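Local coordinates for protein HAD family phosphatase (Pseudomonas syringae pv. tomato, PDB 2ODA) that belongs to the HAD phosphatase superfamily and is probably an enzyme related to phosphonoacetaldehyde hydrolase, of a Pseudomonas-specific subfamily, at residues B[4-9]-B[188-193]; B[16-21]-B[35-40]; B[92-97]-B[122-127]; B[130-135]-B[172-177]. All coordinates share one frame; numbering follows the deposited sequence.

Contact 1: residues B[4-9]-B[188-193]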
loop_
_atom_site.group_PDB
_atom_site.type_symbol
_atom_site.label_atom_id
_atom_site.label_comp_id
_atom_site.label_asym_id
_atom_site.label_seq_id
_atom_site.Cartn_x
_atom_site.Cartn_y
_atom_site.Cartn_z
ATOM N N PRO B 4 8.445 16.038 -9.257
ATOM C CA PRO B 4 7.910 15.367 -8.075
ATOM C C PRO B 4 9.045 14.805 -7.206
ATOM O O PRO B 4 10.112 14.435 -7.719
ATOM C CB PRO B 4 7.103 14.211 -8.672
ATOM C CG PRO B 4 6.714 14.692 -10.038
ATOM C CD PRO B 4 7.874 15.504 -10.509
ATOM N N THR B 5 8.818 14.767 -5.901
ATOM C CA THR B 5 9.828 14.313 -4.959
ATOM C C THR B 5 9.452 12.928 -4.452
ATOM O O THR B 5 8.304 12.491 -4.612
ATOM C CB THR B 5 9.933 15.286 -3.770
ATOM O OG1 THR B 5 8.624 15.439 -3.192
ATOM C CG2 THR B 5 10.465 16.648 -4.243
ATOM N N PHE B 6 10.420 12.242 -3.837
ATOM C CA PHE B 6 10.211 10.900 -3.289
ATOM C C PHE B 6 10.071 10.955 -1.771
ATOM O O PHE B 6 10.956 11.474 -1.077
ATOM C CB PHE B 6 11.370 9.964 -3.701
ATOM C CG PHE B 6 11.545 9.857 -5.180
ATOM C CD1 PHE B 6 10.749 8.985 -5.918
ATOM C CD2 PHE B 6 12.494 10.635 -5.850
ATOM C CE1 PHE B 6 10.890 8.871 -7.306
ATOM C CE2 PHE B 6 12.626 10.550 -7.236
ATOM C CZ PHE B 6 11.812 9.667 -7.960
ATOM N N PRO B 7 8.951 10.441 -1.237
ATOM C CA PRO B 7 8.773 10.484 0.220
ATOM C C PRO B 7 9.597 9.462 1.019
ATOM O O PRO B 7 9.931 9.732 2.170
ATOM C CB PRO B 7 7.279 10.239 0.412
ATOM C CG PRO B 7 6.802 9.585 -0.829
ATOM C CD PRO B 7 7.784 9.866 -1.935
ATOM N N ALA B 8 9.937 8.325 0.416
ATOM C CA ALA B 8 10.657 7.274 1.132
ATOM C C ALA B 8 11.292 6.338 0.107
ATOM O O ALA B 8 10.755 6.167 -0.988
ATOM C CB ALA B 8 9.711 6.489 2.036
ATOM N N LEU B 9 12.414 5.740 0.492
ATOM C CA LEU B 9 13.065 4.713 -0.297
ATOM C C LEU B 9 13.255 3.454 0.537
ATOM O O LEU B 9 13.704 3.506 1.699
ATOM C CB LEU B 9 14.414 5.196 -0.852
ATOM C CG LEU B 9 14.462 6.459 -1.726
ATOM C CD1 LEU B 9 15.913 6.808 -2.069
ATOM C CD2 LEU B 9 13.664 6.268 -3.017
ATOM N N LEU B 188 10.730 12.497 -13.578
ATOM C CA LEU B 188 10.307 13.016 -14.884
ATOM C C LEU B 188 9.139 12.223 -15.444
ATOM O O LEU B 188 8.131 12.809 -15.853
ATOM C CB LEU B 188 11.478 13.030 -15.883
ATOM C CG LEU B 188 11.323 13.673 -17.286
ATOM C CD1 LEU B 188 10.839 15.155 -17.245
ATOM C CD2 LEU B 188 12.664 13.569 -18.083
ATOM N N ARG B 189 9.253 10.898 -15.458
ATOM C CA ARG B 189 8.093 10.035 -15.819
ATOM C C ARG B 189 6.821 10.355 -15.005
ATOM O O ARG B 189 5.734 10.523 -15.569
ATOM C CB ARG B 189 8.450 8.537 -15.736
ATOM C CG ARG B 189 9.380 8.109 -16.850
ATOM C CD ARG B 189 10.209 6.870 -16.507
ATOM N NE ARG B 189 9.357 5.706 -16.277
ATOM C CZ ARG B 189 9.805 4.477 -16.061
ATOM N NH1 ARG B 189 11.108 4.240 -16.081
ATOM N NH2 ARG B 189 8.941 3.481 -15.855
ATOM N N ARG B 190 6.984 10.519 -13.694
ATOM C CA ARG B 190 5.876 10.908 -12.806
ATOM C C ARG B 190 5.274 12.254 -13.192
ATOM O O ARG B 190 4.047 12.426 -13.145
ATOM C CB ARG B 190 6.336 10.942 -11.346
ATOM C CG ARG B 190 6.565 9.537 -10.756
ATOM C CD ARG B 190 7.039 9.596 -9.319
ATOM N NE ARG B 190 6.069 10.261 -8.445
ATOM C CZ ARG B 190 6.391 10.868 -7.306
ATOM N NH1 ARG B 190 7.639 10.865 -6.887
ATOM N NH2 ARG B 190 5.461 11.464 -6.575
ATOM N N SER B 191 6.140 13.190 -13.587
ATOM C CA SER B 191 5.716 14.529 -13.987
ATOM C C SER B 191 4.838 14.454 -15.239
ATOM O O SER B 191 3.989 15.317 -15.455
ATOM C CB SER B 191 6.939 15.449 -14.198
ATOM O OG SER B 191 7.522 15.278 -15.490
ATOM N N LYS B 192 5.034 13.402 -16.037
ATOM C CA LYS B 192 4.271 13.153 -17.267
ATOM C C LYS B 192 3.039 12.276 -17.029
ATOM O O LYS B 192 2.419 11.778 -17.977
ATOM C CB LYS B 192 5.170 12.522 -18.345
ATOM C CG LYS B 192 6.340 13.401 -18.747
ATOM C CD LYS B 192 7.375 12.640 -19.584
ATOM C CE LYS B 192 8.518 13.591 -19.957
ATOM N NZ LYS B 192 9.373 13.069 -21.057
ATOM N N GLY B 193 2.703 12.067 -15.758
ATOM C CA GLY B 193 1.487 11.344 -15.398
ATOM C C GLY B 193 1.643 9.846 -15.185
ATOM O O GLY B 193 0.652 9.172 -14.873
HETATM O O HOH W 1 5.689 12.680 -3.807
#
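Pro4 and Arg190 pass one another running opposite ways, joining the lead-in to the first strand (9-12) of a Rossmann-like HAD fold to the last turn of helix 179-191. Pro4 CB sits 3.6 Å above the guanidinium plane of Arg190, over its centre, so this one methylene rests on the face of the charged group, while CG and CD lie toward the helix backbone and Ser191. The Arg190 chain bends at chi3 (60°), which turns NE off the line of the chain. At the edge of the guanidinium, and in its plane, NH1 donates to Thr5 O at 2.9 Å in a nearly straight bond of 169°. The donor stands well above the carbonyl plane of Thr5. That same oxygen takes a second hydrogen from water 1, which in turn accepts from Arg190 NH2, so a water-bridged path runs beside the direct bond. Phe6 comes in obliquely, its ring plane 56° from that of the guanidinium, with CD1 and CE1 nearest NH1; the ring also packs on Leu183, Ile186 and Ala187 of the same helix. Glu106 is a long, weak ion-pair partner of Arg190 NH2. The helix closes in a Schellman motif with Gly193 at C-prime. Just before that end, Ser191 sets CB 3.8 Å from Pro4 CD, while its OG donates to Leu188 O on an in-plane lone pair at 2.6 Å.

Contact 2: residues B[16-21]-B[35-40]; sequences CLVDFG and AQLTPG
Thr38 reaches the carbonyls of Cys16 and Leu17 with both its hydroxyl and its backbone N-H. OG1 donates to Cys16 O over a short 2.5 Å, and Thr38 N donates to Leu17 O at 2.9 Å. The hydroxyl gets there because chi1 (61°) tucks OG1 between the backbone N and the carbonyl carbon, while CG2 lies near Cys16 O and, a little farther off, Val18 O, and at the edge of the Phe20 ring. Val18 and Leu37 form a single bridge, their CA atoms 4.1 Å apart. Beside the bridge the two side chains cross obliquely, Val18 CG1 against Leu37 CD2 at 3.8 Å. Gln36 O then accepts from Asp19 N at 3.2 Å, nearly along the C=O axis, and takes another hydrogen from water 2, which also accepts from Phe20 N. Phe20 and Pro39 cross at about a right angle, Phe20 CD1 meeting Pro39 CD at 3.7 Å.

Further out, Trp145 meets the Phe20 ring edge to face, and Leu45 of helix 41-51 packs on Leu17. The Asp19 carboxylate accepts from Ser14 OG and from the backbone N of Gln23 and Ala24. The place in the chain, just after the first strand, is consistent with the squiggle and flap of HAD proteins. Bonding largely through backbone atoms suggests that this buried crossing is held chiefly by the main chain, with the Thr38 hydroxyl as its one side-chain donor.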
loop_
_atom_site.group_PDB
_atom_site.type_symbol
_atom_site.label_atom_id
_atom_site.label_comp_id
_atom_site.label_asym_id
_atom_site.label_seq_id
_atom_site.Cartn_x
_atom_site.Cartn_y
_atom_site.Cartn_z
ATOM N N CYS B 16 22.210 -6.039 -2.465
ATOM C CA CYS B 16 21.697 -4.740 -2.853
ATOM C C CYS B 16 22.520 -3.620 -2.197
ATOM O O CYS B 16 23.361 -3.029 -2.868
ATOM C CB CYS B 16 20.190 -4.669 -2.558
ATOM S SG CYS B 16 19.408 -3.086 -2.844
ATOM N N LEU B 17 22.299 -3.344 -0.906
ATOM C CA LEU B 17 23.148 -2.403 -0.165
ATOM C C LEU B 17 24.529 -3.010 0.119
ATOM O O LEU B 17 25.549 -2.353 -0.016
ATOM C CB LEU B 17 22.473 -2.012 1.158
ATOM C CG LEU B 17 21.197 -1.159 1.018
ATOM C CD1 LEU B 17 20.460 -1.113 2.365
ATOM C CD2 LEU B 17 21.593 0.239 0.535
ATOM N N VAL B 18 24.534 -4.275 0.525
ATOM C CA VAL B 18 25.750 -4.943 0.948
ATOM C C VAL B 18 25.722 -6.330 0.306
ATOM O O VAL B 18 24.762 -6.667 -0.391
ATOM C CB VAL B 18 25.819 -5.090 2.510
ATOM C CG1 VAL B 18 25.953 -3.725 3.228
ATOM C CG2 VAL B 18 24.598 -5.838 3.046
ATOM N N ASP B 19 26.744 -7.140 0.565
ATOM C CA ASP B 19 26.712 -8.564 0.197
ATOM C C ASP B 19 26.522 -8.810 -1.310
ATOM O O ASP B 19 25.579 -9.499 -1.749
ATOM C CB ASP B 19 25.674 -9.339 1.050
ATOM C CG ASP B 19 25.768 -10.847 0.841
ATOM O OD1 ASP B 19 26.844 -11.320 0.424
ATOM O OD2 ASP B 19 24.777 -11.540 1.082
ATOM N N PHE B 20 27.406 -8.224 -2.105
ATOM C CA PHE B 20 27.360 -8.393 -3.566
ATOM C C PHE B 20 27.282 -9.887 -3.901
ATOM O O PHE B 20 28.100 -10.682 -3.404
ATOM C CB PHE B 20 28.633 -7.784 -4.161
ATOM C CG PHE B 20 28.678 -7.760 -5.663
ATOM C CD1 PHE B 20 28.345 -6.597 -6.360
ATOM C CD2 PHE B 20 29.083 -8.878 -6.377
ATOM C CE1 PHE B 20 28.427 -6.542 -7.761
ATOM C CE2 PHE B 20 29.131 -8.853 -7.808
ATOM C CZ PHE B 20 28.796 -7.667 -8.488
ATOM N N GLY B 21 26.307 -10.260 -4.736
ATOM C CA GLY B 21 26.099 -11.664 -5.082
ATOM C C GLY B 21 25.325 -12.506 -4.084
ATOM O O GLY B 21 25.283 -13.733 -4.233
ATOM N N ALA B 35 29.487 -8.028 4.555
ATOM C CA ALA B 35 29.024 -6.704 4.956
ATOM C C ALA B 35 29.614 -5.555 4.097
ATOM O O ALA B 35 29.230 -4.390 4.272
ATOM C CB ALA B 35 29.255 -6.477 6.461
ATOM N N GLN B 36 30.523 -5.875 3.163
ATOM C CA GLN B 36 31.080 -4.852 2.280
ATOM C C GLN B 36 29.901 -4.244 1.510
ATOM O O GLN B 36 29.048 -4.971 0.992
ATOM C CB GLN B 36 32.097 -5.462 1.299
ATOM C CG GLN B 36 32.734 -4.458 0.289
ATOM C CD GLN B 36 33.619 -5.156 -0.749
ATOM O OE1 GLN B 36 33.983 -6.314 -0.583
ATOM N NE2 GLN B 36 33.958 -4.455 -1.816
ATOM N N LEU B 37 29.822 -2.914 1.491
ATOM C CA LEU B 37 28.852 -2.234 0.612
ATOM C C LEU B 37 29.063 -2.515 -0.878
ATOM O O LEU B 37 30.194 -2.667 -1.330
ATOM C CB LEU B 37 28.935 -0.727 0.842
ATOM C CG LEU B 37 28.497 -0.283 2.237
ATOM C CD1 LEU B 37 29.190 1.063 2.602
ATOM C CD2 LEU B 37 26.993 -0.157 2.326
ATOM N N THR B 38 27.969 -2.572 -1.637
ATOM C CA THR B 38 28.027 -2.775 -3.089
ATOM C C THR B 38 28.592 -1.548 -3.838
ATOM O O THR B 38 28.585 -0.433 -3.301
ATOM C CB THR B 38 26.650 -3.189 -3.681
ATOM O OG1 THR B 38 25.684 -2.160 -3.443
ATOM C CG2 THR B 38 26.182 -4.522 -3.078
ATOM N N PRO B 39 29.119 -1.762 -5.056
ATOM C CA PRO B 39 29.764 -0.648 -5.767
ATOM C C PRO B 39 28.835 0.576 -5.916
ATOM O O PRO B 39 27.677 0.439 -6.306
ATOM C CB PRO B 39 30.116 -1.262 -7.129
ATOM C CG PRO B 39 30.295 -2.719 -6.855
ATOM C CD PRO B 39 29.218 -3.028 -5.817
ATOM N N GLY B 40 29.342 1.750 -5.556
ATOM C CA GLY B 40 28.571 2.984 -5.669
ATOM C C GLY B 40 27.679 3.296 -4.477
ATOM O O GLY B 40 27.124 4.390 -4.416
HETATM O O HOH W 2 29.615 -6.690 -1.079
#

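Contact 3: residues B[92-97]-B[122-127]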
loop_
_atom_site.group_PDB
_atom_site.type_symbol
_atom_site.label_atom_id
_atom_site.label_comp_id
_atom_site.label_asym_id
_atom_site.label_seq_id
_atom_site.Cartn_x
_atom_site.Cartn_y
_atom_site.Cartn_z
ATOM N N ALA B 92 5.843 -6.995 3.561
ATOM C CA ALA B 92 7.181 -6.523 3.877
ATOM C C ALA B 92 7.365 -5.036 3.501
ATOM O O ALA B 92 7.988 -4.274 4.236
ATOM C CB ALA B 92 8.209 -7.371 3.186
ATOM N N CYS B 93 6.823 -4.633 2.354
ATOM C CA CYS B 93 6.973 -3.247 1.888
ATOM C C CYS B 93 6.052 -2.273 2.627
ATOM O O CYS B 93 6.480 -1.183 3.045
ATOM C CB CYS B 93 6.735 -3.177 0.388
ATOM S SG CYS B 93 8.053 -4.032 -0.545
ATOM N N TRP B 94 4.795 -2.669 2.811
ATOM C CA TRP B 94 3.890 -1.832 3.588
ATOM C C TRP B 94 4.372 -1.644 5.008
ATOM O O TRP B 94 4.333 -0.528 5.546
ATOM C CB TRP B 94 2.488 -2.417 3.587
ATOM C CG TRP B 94 1.807 -2.302 2.259
ATOM C CD1 TRP B 94 2.066 -1.395 1.258
ATOM C CD2 TRP B 94 0.706 -3.093 1.813
ATOM N NE1 TRP B 94 1.190 -1.604 0.198
ATOM C CE2 TRP B 94 0.352 -2.641 0.521
ATOM C CE3 TRP B 94 -0.002 -4.162 2.370
ATOM C CZ2 TRP B 94 -0.711 -3.211 -0.213
ATOM C CZ3 TRP B 94 -1.062 -4.728 1.639
ATOM C CH2 TRP B 94 -1.384 -4.267 0.356
HETATM N N MSE B 95 4.859 -2.723 5.619
HETATM C CA MSE B 95 5.363 -2.605 6.976
HETATM C C MSE B 95 6.576 -1.697 7.107
HETATM O O MSE B 95 6.692 -0.969 8.079
HETATM C CB MSE B 95 5.584 -3.970 7.602
HETATM C CG MSE B 95 4.293 -4.490 8.140
HETATM SE SE MSE B 95 4.482 -6.338 8.662
HETATM C CE MSE B 95 5.765 -6.092 10.068
ATOM N N ALA B 96 7.448 -1.714 6.103
ATOM C CA ALA B 96 8.586 -0.821 6.045
ATOM C C ALA B 96 8.134 0.623 5.921
ATOM O O ALA B 96 8.673 1.509 6.600
ATOM C CB ALA B 96 9.463 -1.183 4.864
ATOM N N LEU B 97 7.172 0.885 5.035
ATOM C CA LEU B 97 6.640 2.260 4.908
ATOM C C LEU B 97 6.032 2.765 6.230
ATOM O O LEU B 97 6.247 3.912 6.642
ATOM C CB LEU B 97 5.647 2.360 3.732
ATOM C CG LEU B 97 6.185 2.036 2.329
ATOM C CD1 LEU B 97 5.026 2.075 1.318
ATOM C CD2 LEU B 97 7.326 3.023 1.942
ATOM N N LEU B 122 6.162 -4.541 -6.273
ATOM C CA LEU B 122 5.159 -4.361 -7.328
ATOM C C LEU B 122 3.770 -4.652 -6.766
ATOM O O LEU B 122 2.826 -3.909 -6.996
ATOM C CB LEU B 122 5.447 -5.298 -8.535
ATOM C CG LEU B 122 6.722 -4.982 -9.336
ATOM C CD1 LEU B 122 7.002 -6.062 -10.408
ATOM C CD2 LEU B 122 6.611 -3.596 -10.004
ATOM N N ASN B 123 3.647 -5.748 -6.032
ATOM C CA ASN B 123 2.360 -6.103 -5.393
ATOM C C ASN B 123 1.882 -5.051 -4.401
ATOM O O ASN B 123 0.658 -4.814 -4.248
ATOM C CB ASN B 123 2.472 -7.462 -4.698
ATOM C CG ASN B 123 2.535 -8.632 -5.699
ATOM O OD1 ASN B 123 2.209 -8.460 -6.866
ATOM N ND2 ASN B 123 2.978 -9.814 -5.240
ATOM N N ALA B 124 2.831 -4.406 -3.731
ATOM C CA ALA B 124 2.496 -3.386 -2.724
ATOM C C ALA B 124 2.152 -2.033 -3.375
ATOM O O ALA B 124 1.700 -1.100 -2.696
ATOM C CB ALA B 124 3.663 -3.233 -1.719
ATOM N N GLY B 125 2.362 -1.933 -4.684
ATOM C CA GLY B 125 1.973 -0.729 -5.417
ATOM C C GLY B 125 3.088 0.288 -5.576
ATOM O O GLY B 125 2.823 1.429 -5.961
ATOM N N LEU B 126 4.327 -0.115 -5.264
ATOM C CA LEU B 126 5.472 0.809 -5.331
ATOM C C LEU B 126 6.093 0.922 -6.722
ATOM O O LEU B 126 5.892 0.064 -7.591
ATOM C CB LEU B 126 6.568 0.398 -4.324
ATOM C CG LEU B 126 6.299 0.821 -2.864
ATOM C CD1 LEU B 126 5.376 -0.175 -2.190
ATOM C CD2 LEU B 126 7.597 0.935 -2.053
ATOM N N TRP B 127 6.844 2.012 -6.916
ATOM C CA TRP B 127 7.832 2.097 -7.985
ATOM C C TRP B 127 8.952 1.122 -7.632
ATOM O O TRP B 127 9.264 0.913 -6.454
ATOM C CB TRP B 127 8.418 3.516 -8.088
ATOM C CG TRP B 127 7.474 4.512 -8.735
ATOM C CD1 TRP B 127 6.624 5.386 -8.101
ATOM C CD2 TRP B 127 7.307 4.726 -10.133
ATOM N NE1 TRP B 127 5.931 6.141 -9.038
ATOM C CE2 TRP B 127 6.328 5.746 -10.293
ATOM C CE3 TRP B 127 7.879 4.145 -11.276
ATOM C CZ2 TRP B 127 5.903 6.189 -11.555
ATOM C CZ3 TRP B 127 7.465 4.592 -12.536
ATOM C CH2 TRP B 127 6.487 5.614 -12.660
#
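Trp94 and Ala124 meet through two kinds of interaction at once. The polar one is a hydrogen bond from Trp94 NE1 to Ala124 O, 3.0 Å long and bent to 145°. It arrives in the carbonyl plane on a lone pair, yet the oxygen lies 23° out of the indole plane. That tilt goes with the second interaction, a CH-pi contact: Ala124 CB stands over one face of the five-membered ring of Trp94, 4.0 Å from its centroid.

The remaining contacts are apolar. Cys93 CB packs on Ala124 CB at 3.7 Å and more loosely on Leu126 CD1, while Leu97 and Leu126 meet tip to tip, Leu97 CD1 to Leu126 CD1 at 4.2 Å. Cys93, Leu97 and Leu126 all rest on Leu10 of strand 9-12 as well.

Gly125, with positive phi, ends helix 115-123 in a Schellman motif and turns the chain into strand 127-131. Trp94 also stacks on Trp94 of the second subunit, so its ring belongs to the dimer interface too. A connecting helix, 91-99, packed on the turn that ends the next, 115-123, and against a parallel sheet, fits the layered Rossmann-like HAD core.

Contact 4: residues B[130-135]-B[172-177]; sequences GLASCG and VIDHLG
Asp174 O is approached by two groups from the 130-135 side. Water 3 donates to Asp174 O at 2.5 Å and accepts from Ser133 N, so it bridges the two backbones where they begin to part. Ser133 OG lies 2.9 Å from that Asp174 O, a possible but uncertain bond, since the hydroxyl could donate elsewhere.

Before that point the segments run as parallel strands, 127-131 beside the outermost strand 171-173. Ile173 N donates to Gly130 O at 3.0 Å, and Ala132 N to Ile173 O at 2.9 Å, with CA-H...O contacts from Val172 CA and Leu131 CA to the same two oxygens. On one face of the sheet Leu131 and Ile173 run alongside one another in the same direction, Leu131 CD2 being 3.7 Å from Ile173 CG1. Leu176 crosses Leu131 at about a right angle, with Leu176 CD2 4.0 Å from Leu131 CD1, and both also touch Ile111 of the next strand inward. On the other face Val172 CG1 meets Ala132 CB at 3.9 Å, and both residues touch Thr161 of helix 150-167.

Past the strands Cys134 bonds through its backbone to Gly21 and packs on Phe20, which brings this end of the sheet to the loop after the first strand, the end where HAD enzymes carry their active site. Regular strand pairing thus gives way to a bridging water, which suggests that the loops, as they diverge, remain linked through one water on Asp174 O, perhaps aided by the serine hydroxyl.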
loop_
_atom_site.group_PDB
_atom_site.type_symbol
_atom_site.label_atom_id
_atom_site.label_comp_id
_atom_site.label_asym_id
_atom_site.label_seq_id
_atom_site.Cartn_x
_atom_site.Cartn_y
_atom_site.Cartn_z
ATOM N N GLY B 130 15.434 -2.137 -10.277
ATOM C CA GLY B 130 16.167 -3.391 -10.243
ATOM C C GLY B 130 17.658 -3.163 -10.417
ATOM O O GLY B 130 18.089 -2.195 -11.060
ATOM N N LEU B 131 18.445 -4.056 -9.822
ATOM C CA LEU B 131 19.900 -3.963 -9.852
ATOM C C LEU B 131 20.499 -5.116 -10.659
ATOM O O LEU B 131 20.258 -6.278 -10.360
ATOM C CB LEU B 131 20.468 -3.923 -8.413
ATOM C CG LEU B 131 20.148 -2.678 -7.560
ATOM C CD1 LEU B 131 20.713 -2.803 -6.131
ATOM C CD2 LEU B 131 20.666 -1.389 -8.205
ATOM N N ALA B 132 21.294 -4.781 -11.676
ATOM C CA ALA B 132 21.694 -5.785 -12.686
ATOM C C ALA B 132 22.967 -6.589 -12.363
ATOM O O ALA B 132 23.272 -7.564 -13.049
ATOM C CB ALA B 132 21.833 -5.119 -14.033
ATOM N N SER B 133 23.712 -6.180 -11.348
ATOM C CA SER B 133 25.036 -6.780 -11.091
ATOM C C SER B 133 25.131 -7.577 -9.810
ATOM O O SER B 133 25.824 -8.596 -9.754
ATOM C CB SER B 133 26.120 -5.694 -11.057
ATOM O OG SER B 133 26.209 -5.019 -12.318
ATOM N N CYS B 134 24.501 -7.069 -8.755
ATOM C CA CYS B 134 24.847 -7.524 -7.404
ATOM C C CYS B 134 23.841 -8.492 -6.779
ATOM O O CYS B 134 24.045 -8.949 -5.650
ATOM C CB CYS B 134 25.051 -6.313 -6.470
ATOM S SG CYS B 134 23.607 -5.289 -6.367
ATOM N N GLY B 135 22.792 -8.843 -7.519
ATOM C CA GLY B 135 21.680 -9.617 -6.951
ATOM C C GLY B 135 21.786 -11.109 -7.208
ATOM O O GLY B 135 22.733 -11.554 -7.863
ATOM N N VAL B 172 15.917 -0.411 -14.610
ATOM C CA VAL B 172 17.042 -1.240 -14.184
ATOM C C VAL B 172 18.356 -0.493 -14.385
ATOM O O VAL B 172 18.589 0.117 -15.436
ATOM C CB VAL B 172 17.115 -2.619 -14.947
ATOM C CG1 VAL B 172 18.277 -3.471 -14.411
ATOM C CG2 VAL B 172 15.794 -3.422 -14.796
ATOM N N ILE B 173 19.211 -0.567 -13.369
ATOM C CA ILE B 173 20.515 0.069 -13.359
ATOM C C ILE B 173 21.594 -0.932 -12.933
ATOM O O ILE B 173 21.300 -1.959 -12.316
ATOM C CB ILE B 173 20.549 1.328 -12.422
ATOM C CG1 ILE B 173 20.086 0.969 -10.987
ATOM C CG2 ILE B 173 19.686 2.451 -13.063
ATOM C CD1 ILE B 173 20.228 2.102 -9.934
ATOM N N ASP B 174 22.839 -0.604 -13.258
ATOM C CA ASP B 174 23.955 -1.542 -13.072
ATOM C C ASP B 174 24.392 -1.620 -11.608
ATOM O O ASP B 174 24.911 -2.652 -11.162
ATOM C CB ASP B 174 25.159 -1.077 -13.871
ATOM C CG ASP B 174 25.033 -1.317 -15.373
ATOM O OD1 ASP B 174 24.046 -1.917 -15.864
ATOM O OD2 ASP B 174 25.983 -0.867 -16.061
ATOM N N HIS B 175 24.259 -0.506 -10.888
ATOM C CA HIS B 175 24.742 -0.411 -9.500
ATOM C C HIS B 175 24.171 0.838 -8.867
ATOM O O HIS B 175 23.665 1.708 -9.568
ATOM C CB HIS B 175 26.301 -0.373 -9.453
ATOM C CG HIS B 175 26.904 0.718 -10.288
ATOM N ND1 HIS B 175 26.997 2.025 -9.860
ATOM C CD2 HIS B 175 27.429 0.697 -11.533
ATOM C CE1 HIS B 175 27.558 2.762 -10.807
ATOM N NE2 HIS B 175 27.819 1.978 -11.836
ATOM N N LEU B 176 24.304 0.943 -7.544
ATOM C CA LEU B 176 23.778 2.095 -6.792
ATOM C C LEU B 176 24.389 3.461 -7.142
ATOM O O LEU B 176 23.799 4.501 -6.844
ATOM C CB LEU B 176 23.848 1.842 -5.286
ATOM C CG LEU B 176 22.970 0.704 -4.747
ATOM C CD1 LEU B 176 23.210 0.512 -3.252
ATOM C CD2 LEU B 176 21.486 0.986 -5.042
ATOM N N GLY B 177 25.555 3.474 -7.781
ATOM C CA GLY B 177 26.138 4.752 -8.214
ATOM C C GLY B 177 25.215 5.440 -9.218
ATOM O O GLY B 177 25.311 6.656 -9.459
HETATM O O HOH W 3 23.817 -3.940 -9.374
#

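Contact 1 lies on the surface, contacts 2 and 3 are buried, and contact 4 is partly so. Contacts 1 and 2 sit on opposite sides of the chain's centre, as do 3 and 4. Trp127 ties contact 3 to contact 1, packing on Arg189 and Arg190, while strand 127-131 runs on from contact 3 into contact 4. Contacts 2 and 4 touch directly, through Gly21 with Cys134 and Pro39 with His175, their centres about 10 Å apart. The chemistry follows place: at the surface a charged side chain does the bonding, backbone pairing with single waters joins the loops and strands of 2 and 4, and mainly apolar packing fills the helix layer of 3.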